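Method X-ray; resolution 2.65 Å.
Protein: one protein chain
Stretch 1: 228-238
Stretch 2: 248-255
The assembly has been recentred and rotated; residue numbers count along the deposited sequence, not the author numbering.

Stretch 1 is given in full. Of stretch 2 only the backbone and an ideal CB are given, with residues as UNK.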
ATOM      1  N   LEU A 228       6.532   7.015 -27.361  1.00135.88           N
ATOM      2  CA  LEU A 228       5.928   7.772 -26.261  1.00134.08           C
ATOM      3  C   LEU A 228       6.261   9.259 -26.352  1.00133.88           C
ATOM      4  O   LEU A 228       5.449  10.101 -25.973  1.00133.44           O
ATOM      5  CB  LEU A 228       6.388   7.224 -24.906  1.00131.77           C
ATOM      6  CG  LEU A 228       5.845   5.844 -24.523  1.00132.04           C
ATOM      7  CD1 LEU A 228       6.641   5.261 -23.365  1.00130.52           C
ATOM      8  CD2 LEU A 228       4.366   5.917 -24.176  1.00132.16           C
ATOM      9  N   TYR A 229       7.457   9.570 -26.847  1.00134.77           N
ATOM     10  CA  TYR A 229       7.885  10.955 -27.052  1.00135.51           C
ATOM     11  C   TYR A 229       7.099  11.630 -28.179  1.00136.50           C
ATOM     12  O   TYR A 229       6.697  12.788 -28.052  1.00136.30           O
ATOM     13  CB  TYR A 229       9.388  11.007 -27.351  1.00136.82           C
ATOM     14  CG  TYR A 229       9.907  12.384 -27.714  1.00138.92           C
ATOM     15  CD1 TYR A 229       9.895  13.422 -26.786  1.00138.10           C
ATOM     16  CD2 TYR A 229      10.419  12.645 -28.984  1.00141.84           C
ATOM     17  CE1 TYR A 229      10.370  14.682 -27.115  1.00138.93           C
ATOM     18  CE2 TYR A 229      10.897  13.900 -29.321  1.00142.58           C
ATOM     19  CZ  TYR A 229      10.870  14.914 -28.384  1.00141.03           C
ATOM     20  OH  TYR A 229      11.344  16.159 -28.719  1.00141.68           O
ATOM     21  N   GLU A 230       6.881  10.900 -29.272  1.00137.12           N
ATOM     22  CA  GLU A 230       6.152  11.429 -30.427  1.00138.01           C
ATOM     23  C   GLU A 230       4.684  11.694 -30.084  1.00137.76           C
ATOM     24  O   GLU A 230       4.129  12.723 -30.470  1.00137.61           O
ATOM     25  CB  GLU A 230       6.259  10.469 -31.617  1.00139.92           C
ATOM     26  CG  GLU A 230       5.893  11.094 -32.956  1.00141.97           C
ATOM     27  CD  GLU A 230       6.274  10.223 -34.140  1.00143.64           C
ATOM     28  OE1 GLU A 230       6.296   8.982 -33.994  1.00143.24           O
ATOM     29  OE2 GLU A 230       6.548  10.781 -35.222  1.00145.28           O
ATOM     30  N   ASN A 231       4.067  10.766 -29.356  1.00137.51           N
ATOM     31  CA  ASN A 231       2.696  10.949 -28.863  1.00137.73           C
ATOM     32  C   ASN A 231       2.581  12.066 -27.822  1.00137.11           C
ATOM     33  O   ASN A 231       1.546  12.727 -27.735  1.00137.48           O
ATOM     34  CB  ASN A 231       2.140   9.640 -28.283  1.00136.41           C
ATOM     35  CG  ASN A 231       1.448   8.785 -29.331  1.00137.83           C
ATOM     36  OD1 ASN A 231       0.428   9.184 -29.893  1.00137.95           O
ATOM     37  ND2 ASN A 231       1.996   7.601 -29.592  1.00138.08           N
ATOM     38  N   GLU A 232       3.641  12.270 -27.040  1.00136.81           N
ATOM     39  CA  GLU A 232       3.662  13.332 -26.029  1.00135.93           C
ATOM     40  C   GLU A 232       3.756  14.708 -26.686  1.00135.20           C
ATOM     41  O   GLU A 232       3.191  15.678 -26.181  1.00134.02           O
ATOM     42  CB  GLU A 232       4.825  13.139 -25.049  1.00135.28           C
ATOM     43  CG  GLU A 232       4.619  13.806 -23.695  1.00134.40           C
ATOM     44  CD  GLU A 232       3.546  13.131 -22.852  1.00134.58           C
ATOM     45  OE1 GLU A 232       3.362  11.900 -22.975  1.00135.47           O
ATOM     46  OE2 GLU A 232       2.888  13.834 -22.057  1.00134.71           O
ATOM     47  N   GLU A 233       4.471  14.785 -27.807  1.00135.71           N
ATOM     48  CA  GLU A 233       4.538  16.015 -28.600  1.00137.10           C
ATOM     49  C   GLU A 233       3.169  16.390 -29.186  1.00138.10           C
ATOM     50  O   GLU A 233       2.901  17.565 -29.441  1.00138.57           O
ATOM     51  CB  GLU A 233       5.584  15.886 -29.714  1.00138.44           C
ATOM     52  CG  GLU A 233       7.023  15.975 -29.221  1.00136.68           C
ATOM     53  CD  GLU A 233       8.045  15.673 -30.302  1.00137.12           C
ATOM     54  OE1 GLU A 233       7.933  14.616 -30.959  1.00137.60           O
ATOM     55  OE2 GLU A 233       8.973  16.489 -30.489  1.00136.03           O
ATOM     56  N   GLY A 234       2.316  15.389 -29.399  1.00137.76           N
ATOM     57  CA  GLY A 234       0.930  15.619 -29.806  1.00138.17           C
ATOM     58  C   GLY A 234       0.077  16.144 -28.664  1.00136.19           C
ATOM     59  O   GLY A 234      -0.736  17.050 -28.855  1.00136.08           O
ATOM     60  N   TYR A 235       0.262  15.571 -27.476  1.00134.26           N
ATOM     61  CA  TYR A 235      -0.457  15.999 -26.271  1.00132.71           C
ATOM     62  C   TYR A 235       0.024  17.368 -25.782  1.00131.89           C
ATOM     63  O   TYR A 235      -0.764  18.153 -25.252  1.00131.59           O
ATOM     64  CB  TYR A 235      -0.298  14.951 -25.159  1.00130.37           C
ATOM     65  CG  TYR A 235      -1.040  15.275 -23.876  1.00128.09           C
ATOM     66  CD1 TYR A 235      -2.417  15.089 -23.778  1.00128.40           C
ATOM     67  CD2 TYR A 235      -0.363  15.758 -22.760  1.00126.07           C
ATOM     68  CE1 TYR A 235      -3.097  15.382 -22.606  1.00126.88           C
ATOM     69  CE2 TYR A 235      -1.034  16.052 -21.584  1.00124.78           C
ATOM     70  CZ  TYR A 235      -2.401  15.862 -21.512  1.00125.18           C
ATOM     71  OH  TYR A 235      -3.071  16.154 -20.344  1.00123.44           O
ATOM     72  N   THR A 236       1.314  17.644 -25.956  1.00131.90           N
ATOM     73  CA  THR A 236       1.891  18.939 -25.590  1.00131.94           C
ATOM     74  C   THR A 236       1.303  20.049 -26.461  1.00133.20           C
ATOM     75  O   THR A 236       0.843  21.069 -25.949  1.00132.81           O
ATOM     76  CB  THR A 236       3.428  18.934 -25.737  1.00132.24           C
ATOM     77  OG1 THR A 236       3.985  17.863 -24.965  1.00130.58           O
ATOM     78  CG2 THR A 236       4.028  20.253 -25.266  1.00131.86           C
ATOM     79  N   GLU A 237       1.317  19.836 -27.776  1.00134.80           N
ATOM     80  CA  GLU A 237       0.735  20.788 -28.727  1.00135.73           C
ATOM     81  C   GLU A 237      -0.786  20.902 -28.576  1.00135.70           C
ATOM     82  O   GLU A 237      -1.367  21.941 -28.892  1.00136.14           O
ATOM     83  CB  GLU A 237       1.102  20.403 -30.166  1.00137.48           C
ATOM     84  CG  GLU A 237       2.567  20.639 -30.504  1.00137.16           C
ATOM     85  CD  GLU A 237       2.960  20.114 -31.872  1.00139.01           C
ATOM     86  OE1 GLU A 237       2.195  20.319 -32.837  1.00141.49           O
ATOM     87  OE2 GLU A 237       4.048  19.508 -31.985  1.00137.64           O
ATOM     88  N   SER A 238      -1.422  19.838 -28.087  1.00134.84           N
ATOM     89  CA  SER A 238      -2.863  19.842 -27.820  1.00135.09           C
ATOM     90  C   SER A 238      -3.253  20.760 -26.654  1.00134.30           C
ATOM     91  O   SER A 238      -4.405  21.187 -26.565  1.00134.42           O
ATOM     92  CB  SER A 238      -3.357  18.417 -27.543  1.00134.34           C
ATOM     93  OG  SER A 238      -4.736  18.401 -27.213  1.00133.98           O
ATOM     94  N   UNK A 248       8.888  24.974 -24.777  1.00131.98           N
ATOM     95  CA  UNK A 248       9.513  24.858 -23.455  1.00131.85           C
ATOM     96  C   UNK A 248       9.215  23.505 -22.803  1.00132.29           C
ATOM     97  O   UNK A 248      10.076  22.941 -22.125  1.00131.95           O
ATOM     98  CB  UNK A 248       9.031  25.989 -22.545  1.00131.85           C
ATOM     99  N   UNK A 249       7.998  23.000 -23.001  1.00134.17           N
ATOM    100  CA  UNK A 249       7.604  21.683 -22.484  1.00133.54           C
ATOM    101  C   UNK A 249       8.361  20.573 -23.222  1.00133.74           C
ATOM    102  O   UNK A 249       8.725  19.559 -22.624  1.00132.83           O
ATOM    103  CB  UNK A 249       6.094  21.480 -22.625  1.00133.54           C
ATOM    104  N   UNK A 250       8.588  20.776 -24.518  1.00135.02           N
ATOM    105  CA  UNK A 250       9.400  19.859 -25.317  1.00134.76           C
ATOM    106  C   UNK A 250      10.849  19.822 -24.823  1.00133.50           C
ATOM    107  O   UNK A 250      11.474  18.761 -24.801  1.00133.31           O
ATOM    108  CB  UNK A 250       9.359  20.266 -26.791  1.00134.76           C
ATOM    109  N   UNK A 251      11.372  20.982 -24.426  1.00132.86           N
ATOM    110  CA  UNK A 251      12.707  21.078 -23.829  1.00131.01           C
ATOM    111  C   UNK A 251      12.754  20.362 -22.476  1.00129.87           C
ATOM    112  O   UNK A 251      13.760  19.743 -22.127  1.00129.42           O
ATOM    113  CB  UNK A 251      13.112  22.544 -23.663  1.00131.01           C
ATOM    114  N   UNK A 252      11.658  20.457 -21.725  1.00130.15           N
ATOM    115  CA  UNK A 252      11.543  19.828 -20.408  1.00129.29           C
ATOM    116  C   UNK A 252      11.378  18.310 -20.523  1.00128.74           C
ATOM    117  O   UNK A 252      11.879  17.563 -19.680  1.00126.21           O
ATOM    118  CB  UNK A 252      10.362  20.425 -19.640  1.00129.29           C
ATOM    119  N   UNK A 253      10.681  17.862 -21.568  1.00130.53           N
ATOM    120  CA  UNK A 253      10.463  16.430 -21.813  1.00130.61           C
ATOM    121  C   UNK A 253      11.744  15.702 -22.218  1.00129.81           C
ATOM    122  O   UNK A 253      11.995  14.584 -21.767  1.00128.17           O
ATOM    123  CB  UNK A 253       9.405  16.243 -22.902  1.00130.61           C
ATOM    124  N   UNK A 254      12.542  16.332 -23.076  1.00130.21           N
ATOM    125  CA  UNK A 254      13.833  15.777 -23.485  1.00130.01           C
ATOM    126  C   UNK A 254      14.813  15.707 -22.312  1.00126.63           C
ATOM    127  O   UNK A 254      15.635  14.792 -22.234  1.00125.63           O
ATOM    128  CB  UNK A 254      14.432  16.616 -24.616  1.00130.01           C
ATOM    129  N   UNK A 255      14.711  16.677 -21.404  1.00124.21           N
ATOM    130  CA  UNK A 255      15.582  16.752 -20.231  1.00121.84           C
ATOM    131  C   UNK A 255      15.324  15.602 -19.254  1.00118.52           C
ATOM    132  O   UNK A 255      16.253  14.897 -18.861  1.00118.12           O
ATOM    133  CB  UNK A 255      15.387  18.092 -19.519  1.00121.84           C
TER

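Both stretches are helical, and their axes approach to 10.3 Å with 150° between their N-to-C directions, so the helices run roughly antiparallel. Low numbers in stretch 2 therefore lie beside high numbers in stretch 1. The phi/psi values of 248–255 are all helical, which leaves the direction of each CA-to-CB bond as the main evidence.

Position 248 points away, and its ideal CB has nothing of stretch 1 within 5.5 Å. This view hardly restricts the choice, and any helix-compatible residue would do. The deposited residue is Glu248, which makes no contact with stretch 1.

Position 249 points toward stretch 1, and its ideal CB lies 3.6 Å from Thr236 CG2. The CA atoms of 249 and Thr236 are 7.1 Å apart. So close a methyl favours a small or medium apolar side chain; Ala, Val or Ile would be reasonable. It is Val249, with chi1 at 173° (t), and its CG1 packs 3.5 Å from Thr236 CG2.

Position 250 points sideways, and the CA of 250 is 7.0 Å from Glu233 CA. Its ideal CB is 5.0 Å from Tyr229 OH and 5.3 Å from Glu233 OE2, while Glu237 places a second carboxylate farther along. A short side chain would fall short of that acid, so a long basic residue, Lys or Arg, suits best, though Gln could also offer a donor. The deposited Lys250 has chi1 at -71° (m) and chi2 to chi4 all t. This extended chain passes Glu233, with CE 4.3 Å from Glu233 CG, and carries NZ to 3.0 Å from Glu237 OE2, forming a hydrogen-bonded salt bridge.

Positions 251 and 252 have no atom of stretch 1 within 5.5 Å of their ideal CB atoms; 251 points away and 252 is out of reach. Stretch 1 cannot discriminate among residues at either. They are Thr251 and Phe252, neither in contact with it.

Position 253 points toward stretch 1, its ideal CB 4.6 Å from Tyr229 CE1 and 5.4 Å from Glu232 CG. Ring and aliphatic carbon leave a gap suited to Leu, Met or Ile. Leu253 (chi1 -82°, m; chi2 166°, t) fills it: CD1 lies 3.5 Å from Glu232 CG and 3.6 Å from Thr236 OG1. That hydroxyl already donates to its own helix, Thr236 OG1 to Glu232 O at 2.6 Å, so an apolar neighbour costs it no bond.

Position 254 points sideways, its ideal CB 5.1 Å from Tyr229 CE1. Beyond the ring edge lie Tyr229 OH and Glu233 OE2, themselves 3.0 Å apart, which invite a long donor: Arg, Lys or perhaps Gln. In Arg254, chi3 at -76° (m) helps bend the chain back, and NH1 donates to Tyr229 OH at 2.6 Å, near the ring plane. NH1 is also 4.5 Å from Glu233 OE2, a favourable charge pairing beyond salt-bridge range.

Position 255 is out of reach and unconstrained here; it is Tyr255.

Stretch 2 248-255: EVKTFLRY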
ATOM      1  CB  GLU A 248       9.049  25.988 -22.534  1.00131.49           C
ATOM      2  CG  GLU A 248       9.537  27.365 -22.947  1.00132.63           C
ATOM      3  CD  GLU A 248       9.108  28.449 -21.978  1.00132.10           C
ATOM      4  OE1 GLU A 248       9.986  29.180 -21.474  1.00131.24           O
ATOM      5  OE2 GLU A 248       7.892  28.564 -21.711  1.00132.62           O
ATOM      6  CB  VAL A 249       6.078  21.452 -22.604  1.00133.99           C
ATOM      7  CG1 VAL A 249       5.706  20.022 -22.224  1.00133.07           C
ATOM      8  CG2 VAL A 249       5.317  22.441 -21.731  1.00133.76           C
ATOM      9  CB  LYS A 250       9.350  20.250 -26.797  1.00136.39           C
ATOM     10  CG  LYS A 250       8.005  19.977 -27.453  1.00137.38           C
ATOM     11  CD  LYS A 250       7.912  20.605 -28.833  1.00139.18           C
ATOM     12  CE  LYS A 250       6.608  20.235 -29.520  1.00140.14           C
ATOM     13  NZ  LYS A 250       6.509  20.826 -30.882  1.00142.53           N
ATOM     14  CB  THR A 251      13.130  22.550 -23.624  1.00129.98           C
ATOM     15  OG1 THR A 251      12.836  23.310 -24.803  1.00129.81           O
ATOM     16  CG2 THR A 251      14.620  22.655 -23.321  1.00129.13           C
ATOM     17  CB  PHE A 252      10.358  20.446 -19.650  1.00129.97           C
ATOM     18  CG  PHE A 252      10.370  20.203 -18.160  1.00129.96           C
ATOM     19  CD1 PHE A 252      11.496  20.485 -17.396  1.00129.75           C
ATOM     20  CD2 PHE A 252       9.230  19.735 -17.514  1.00130.32           C
ATOM     21  CE1 PHE A 252      11.496  20.274 -16.025  1.00128.90           C
ATOM     22  CE2 PHE A 252       9.224  19.529 -16.144  1.00128.87           C
ATOM     23  CZ  PHE A 252      10.357  19.799 -15.398  1.00128.15           C
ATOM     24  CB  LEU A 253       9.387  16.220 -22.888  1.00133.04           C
ATOM     25  CG  LEU A 253       7.936  16.309 -22.408  1.00133.71           C
ATOM     26  CD1 LEU A 253       6.985  16.440 -23.589  1.00135.56           C
ATOM     27  CD2 LEU A 253       7.578  15.099 -21.554  1.00132.86           C
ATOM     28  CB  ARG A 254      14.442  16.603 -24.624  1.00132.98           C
ATOM     29  CG  ARG A 254      13.745  16.424 -25.964  1.00135.91           C
ATOM     30  CD  ARG A 254      14.430  17.225 -27.063  1.00138.24           C
ATOM     31  NE  ARG A 254      14.125  18.654 -26.976  1.00139.02           N
ATOM     32  CZ  ARG A 254      13.117  19.270 -27.599  1.00140.48           C
ATOM     33  NH1 ARG A 254      12.275  18.601 -28.382  1.00141.50           N
ATOM     34  NH2 ARG A 254      12.949  20.578 -27.434  1.00141.22           N
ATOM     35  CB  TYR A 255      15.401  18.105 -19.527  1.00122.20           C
ATOM     36  CG  TYR A 255      16.086  18.213 -18.181  1.00121.61           C
ATOM     37  CD1 TYR A 255      17.460  18.027 -18.059  1.00121.71           C
ATOM     38  CD2 TYR A 255      15.360  18.513 -17.031  1.00121.01           C
ATOM     39  CE1 TYR A 255      18.091  18.128 -16.830  1.00120.76           C
ATOM     40  CE2 TYR A 255      15.982  18.617 -15.797  1.00120.16           C
ATOM     41  CZ  TYR A 255      17.347  18.424 -15.702  1.00119.88           C
ATOM     42  OH  TYR A 255      17.967  18.525 -14.480  1.00118.27           O
TER
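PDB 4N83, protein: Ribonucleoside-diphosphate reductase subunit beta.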